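Local atomic coordinates of thioesterase domain-containing protein (Pseudomonas aeruginosa, PDB entry 3F1T), a protein that probably hydrolyses acyl-CoA thioesters, as a hotdog-fold thioesterase of the PaaI type, though its natural substrate is not established. Residues L62-L75 against G102-T116. Residues are numbered along the deposited sequence; the frame is centred on the assembly and turned at random. Where two conformers were deposited one is given.
Sequences LMDTTCGISTVCVL and GFAECYRVTPNVIFT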
# COMPACT_ATOMS: atom_id res chain seq x y z
N LEU B 62 -5.54 11.95 -11.21
CA LEU B 62 -4.41 12.83 -11.49
C LEU B 62 -3.12 12.07 -11.24
O LEU B 62 -2.21 12.06 -12.07
CB LEU B 62 -4.48 14.09 -10.62
CG LEU B 62 -3.19 14.93 -10.55
CD1 LEU B 62 -2.86 15.55 -11.92
CD2 LEU B 62 -3.28 15.99 -9.46
N MSE B 63 -3.11 11.30 -10.16
CA MSE B 63 -1.87 10.74 -9.62
C MSE B 63 -1.55 9.36 -10.18
O MSE B 63 -0.38 9.03 -10.41
CB MSE B 63 -1.93 10.69 -8.10
CG MSE B 63 -1.89 12.05 -7.46
SE MSE B 63 -0.42 13.14 -8.06
CE MSE B 63 1.03 11.83 -8.09
N ASP B 64 -2.58 8.57 -10.41
CA ASP B 64 -2.48 7.40 -11.28
C ASP B 64 -1.97 7.79 -12.66
O ASP B 64 -1.08 7.13 -13.19
CB ASP B 64 -3.82 6.66 -11.40
CG ASP B 64 -3.69 5.37 -12.18
OD1 ASP B 64 -2.60 4.77 -12.19
OD2 ASP B 64 -4.66 4.98 -12.84
N THR B 65 -2.60 8.79 -13.27
CA THR B 65 -2.21 9.29 -14.60
C THR B 65 -0.79 9.86 -14.63
O THR B 65 0.00 9.56 -15.53
CB THR B 65 -3.15 10.39 -15.09
OG1 THR B 65 -4.49 9.88 -15.13
CG2 THR B 65 -2.75 10.87 -16.49
N THR B 66 -0.47 10.71 -13.67
CA THR B 66 0.88 11.25 -13.56
C THR B 66 1.95 10.15 -13.50
O THR B 66 2.98 10.26 -14.17
CB THR B 66 1.00 12.22 -12.35
OG1 THR B 66 0.14 13.34 -12.56
CG2 THR B 66 2.41 12.74 -12.22
N CYS B 67 1.81 9.21 -12.57
CA CYS B 67 2.76 8.08 -12.48
C CYS B 67 2.86 7.27 -13.77
O CYS B 67 3.95 6.95 -14.24
CB CYS B 67 2.39 7.16 -11.32
SG CYS B 67 2.53 7.91 -9.67
N GLY B 68 1.71 6.91 -14.32
CA GLY B 68 1.70 6.20 -15.60
C GLY B 68 2.49 6.94 -16.66
O GLY B 68 3.34 6.35 -17.36
N ILE B 69 2.24 8.23 -16.80
CA ILE B 69 2.83 8.96 -17.91
C ILE B 69 4.30 9.28 -17.68
O ILE B 69 5.06 9.51 -18.63
CB ILE B 69 2.03 10.23 -18.22
CG1 ILE B 69 0.64 9.85 -18.76
CG2 ILE B 69 2.76 11.08 -19.25
CD1 ILE B 69 -0.19 11.06 -19.17
N SER B 70 4.71 9.30 -16.43
CA SER B 70 6.11 9.58 -16.08
C SER B 70 7.05 8.50 -16.57
O SER B 70 8.26 8.73 -16.69
CB SER B 70 6.26 9.78 -14.57
OG SER B 70 6.26 8.54 -13.89
N THR B 71 6.50 7.36 -16.99
CA THR B 71 7.31 6.33 -17.63
C THR B 71 7.95 6.83 -18.92
O THR B 71 8.95 6.27 -19.36
CB THR B 71 6.49 5.06 -17.95
OG1 THR B 71 5.41 5.39 -18.83
CG2 THR B 71 5.91 4.46 -16.69
N VAL B 72 7.38 7.88 -19.53
CA VAL B 72 7.92 8.42 -20.77
C VAL B 72 9.32 8.93 -20.51
O VAL B 72 10.16 8.98 -21.41
CB VAL B 72 7.05 9.55 -21.40
CG1 VAL B 72 5.63 9.07 -21.68
CG2 VAL B 72 7.06 10.82 -20.53
N CYS B 73 9.61 9.22 -19.24
CA CYS B 73 10.86 9.85 -18.89
C CYS B 73 11.99 8.87 -19.00
O CYS B 73 13.15 9.26 -18.95
CB CYS B 73 10.82 10.42 -17.48
SG CYS B 73 9.57 11.71 -17.27
N VAL B 74 11.67 7.58 -18.99
CA VAL B 74 12.71 6.56 -19.00
C VAL B 74 12.68 5.62 -20.20
O VAL B 74 13.58 4.81 -20.37
CB VAL B 74 12.74 5.72 -17.71
CG1 VAL B 74 13.13 6.59 -16.53
CG2 VAL B 74 11.39 5.03 -17.49
N LEU B 75 11.57 5.62 -20.93
CA LEU B 75 11.44 4.71 -22.05
C LEU B 75 11.91 5.37 -23.32
O LEU B 75 11.64 6.56 -23.54
CB LEU B 75 10.00 4.23 -22.19
CG LEU B 75 9.52 3.40 -21.00
CD1 LEU B 75 8.11 2.91 -21.21
CD2 LEU B 75 10.48 2.23 -20.77
N GLY B 102 0.24 17.32 -9.81
CA GLY B 102 0.82 16.03 -9.53
C GLY B 102 2.21 15.99 -10.11
O GLY B 102 2.43 16.52 -11.19
N PHE B 103 3.17 15.48 -9.35
CA PHE B 103 4.51 15.21 -9.86
C PHE B 103 4.87 13.74 -9.64
O PHE B 103 4.47 13.14 -8.64
CB PHE B 103 5.54 16.10 -9.16
CG PHE B 103 6.96 15.73 -9.46
CD1 PHE B 103 7.66 14.87 -8.63
CD2 PHE B 103 7.56 16.16 -10.63
CE1 PHE B 103 8.94 14.45 -8.95
CE2 PHE B 103 8.86 15.79 -10.93
CZ PHE B 103 9.55 14.93 -10.08
N ALA B 104 5.55 13.14 -10.62
CA ALA B 104 6.13 11.82 -10.43
C ALA B 104 7.47 11.65 -11.13
O ALA B 104 7.73 12.26 -12.18
CB ALA B 104 5.17 10.73 -10.88
N GLU B 105 8.25 10.70 -10.63
CA GLU B 105 9.58 10.45 -11.15
C GLU B 105 9.81 8.94 -11.04
O GLU B 105 9.58 8.37 -9.98
CB GLU B 105 10.60 11.20 -10.29
CG GLU B 105 12.03 11.13 -10.82
CD GLU B 105 13.04 11.84 -9.91
OE1 GLU B 105 12.89 11.75 -8.65
OE2 GLU B 105 14.00 12.45 -10.45
N CYS B 106 10.23 8.30 -12.13
CA CYS B 106 10.66 6.90 -12.09
C CYS B 106 11.93 6.73 -11.27
O CYS B 106 12.90 7.45 -11.47
CB CYS B 106 10.89 6.36 -13.50
SG CYS B 106 9.43 6.50 -14.53
N TYR B 107 11.92 5.78 -10.33
CA TYR B 107 13.08 5.57 -9.46
C TYR B 107 13.70 4.18 -9.63
O TYR B 107 14.86 3.95 -9.25
CB TYR B 107 12.72 5.84 -7.99
CG TYR B 107 11.74 4.85 -7.40
CD1 TYR B 107 12.19 3.67 -6.80
CD2 TYR B 107 10.38 5.11 -7.39
CE1 TYR B 107 11.30 2.74 -6.31
CE2 TYR B 107 9.49 4.21 -6.81
CZ TYR B 107 9.96 3.07 -6.21
OH TYR B 107 9.08 2.17 -5.66
N ARG B 108 12.98 3.28 -10.32
CA ARG B 108 13.56 2.01 -10.72
C ARG B 108 12.93 1.47 -11.99
O ARG B 108 11.70 1.52 -12.17
CB ARG B 108 13.44 0.96 -9.61
CG ARG B 108 14.31 -0.28 -9.89
CD ARG B 108 13.97 -1.42 -8.97
NE ARG B 108 14.23 -1.08 -7.58
CZ ARG B 108 13.28 -0.85 -6.68
NH1 ARG B 108 12.01 -1.02 -7.02
NH2 ARG B 108 13.60 -0.56 -5.43
N VAL B 109 13.78 0.95 -12.87
CA VAL B 109 13.37 0.35 -14.14
C VAL B 109 13.98 -1.03 -14.25
O VAL B 109 15.19 -1.18 -14.19
CB VAL B 109 13.85 1.19 -15.34
CG1 VAL B 109 13.39 0.56 -16.65
CG2 VAL B 109 13.34 2.63 -15.22
N THR B 110 13.13 -2.05 -14.32
CA THR B 110 13.56 -3.39 -14.70
C THR B 110 13.12 -3.68 -16.14
O THR B 110 12.50 -2.84 -16.77
CB THR B 110 13.02 -4.45 -13.72
OG1 THR B 110 11.62 -4.67 -13.96
CG2 THR B 110 13.19 -4.00 -12.27
N PRO B 111 13.53 -4.83 -16.69
CA PRO B 111 13.16 -5.14 -18.06
C PRO B 111 11.66 -5.06 -18.37
O PRO B 111 11.28 -4.64 -19.47
CB PRO B 111 13.69 -6.56 -18.25
CG PRO B 111 14.91 -6.58 -17.41
CD PRO B 111 14.58 -5.75 -16.20
N ASN B 112 10.80 -5.39 -17.40
CA ASN B 112 9.35 -5.37 -17.63
C ASN B 112 8.52 -4.55 -16.65
O ASN B 112 7.30 -4.44 -16.81
CB ASN B 112 8.80 -6.79 -17.76
CG ASN B 112 9.26 -7.48 -19.03
OD1 ASN B 112 8.85 -7.11 -20.13
ND2 ASN B 112 10.21 -8.40 -18.90
N VAL B 113 9.16 -3.90 -15.69
CA VAL B 113 8.44 -3.14 -14.68
C VAL B 113 9.13 -1.80 -14.45
O VAL B 113 10.36 -1.72 -14.46
CB VAL B 113 8.36 -3.91 -13.35
CG1 VAL B 113 7.42 -3.19 -12.39
CG2 VAL B 113 7.92 -5.34 -13.57
N ILE B 114 8.33 -0.74 -14.34
CA ILE B 114 8.83 0.57 -13.92
C ILE B 114 8.16 1.00 -12.64
O ILE B 114 6.98 0.74 -12.44
CB ILE B 114 8.56 1.65 -14.98
CG1 ILE B 114 9.18 1.21 -16.32
CG2 ILE B 114 9.11 3.00 -14.53
CD1 ILE B 114 8.98 2.19 -17.44
N PHE B 115 8.98 1.44 -11.70
CA PHE B 115 8.53 1.87 -10.38
C PHE B 115 8.70 3.38 -10.27
O PHE B 115 9.73 3.94 -10.62
CB PHE B 115 9.38 1.21 -9.28
CG PHE B 115 9.24 -0.30 -9.22
CD1 PHE B 115 9.98 -1.12 -10.05
CD2 PHE B 115 8.35 -0.88 -8.32
CE1 PHE B 115 9.86 -2.50 -9.98
CE2 PHE B 115 8.23 -2.26 -8.24
CZ PHE B 115 9.00 -3.07 -9.07
N THR B 116 7.69 4.04 -9.71
CA THR B 116 7.65 5.47 -9.78
C THR B 116 7.04 6.05 -8.50
O THR B 116 6.25 5.40 -7.83
CB THR B 116 6.90 5.96 -11.03
OG1 THR B 116 7.16 7.36 -11.22
CG2 THR B 116 5.43 5.74 -10.91
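Ser-70 and Thr-116 bring their hydroxyls within 3.1 Å of each other, OG to OG1, where the helix 62-70 passes over the strands 102-109 and 113-116. Ser-70 OG also gives its proton to Cys-67 O at 2.8 Å, which turns it back onto its own helix; its chi1 of 78° sets it between the backbone N and the carbonyl carbon. Beside this polar pair the Thr-116 methyl CG2 presses on Cys-67 CB at 3.4 Å, a tight carbon contact.

Closer to the helix start, Thr-66 sends CG2 onto the strand, 3.5 Å from Ala-104 N, while OG1 bonds back to Leu-62 O from above the carbonyl plane. In the conformer given, Met-63, a selenomethionine, lies against the glycine backbone at Gly-102, its SE 3.5 Å from Gly-102 CA.

Past the helix, Val-74 and Leu-75 meet Ile-114 CD1 tip to tip, Val-74 CG2 at 3.7 Å, and Val-74 CG2 reaches Val-109 CG2 as well. Leu-37 and Phe-136, from strands flanking this hairpin, continue the apolar surface under the helix. The helix axis runs at 35° to strand 102-109, and this long central helix wrapped by an antiparallel sheet is the hallmark of the hotdog fold.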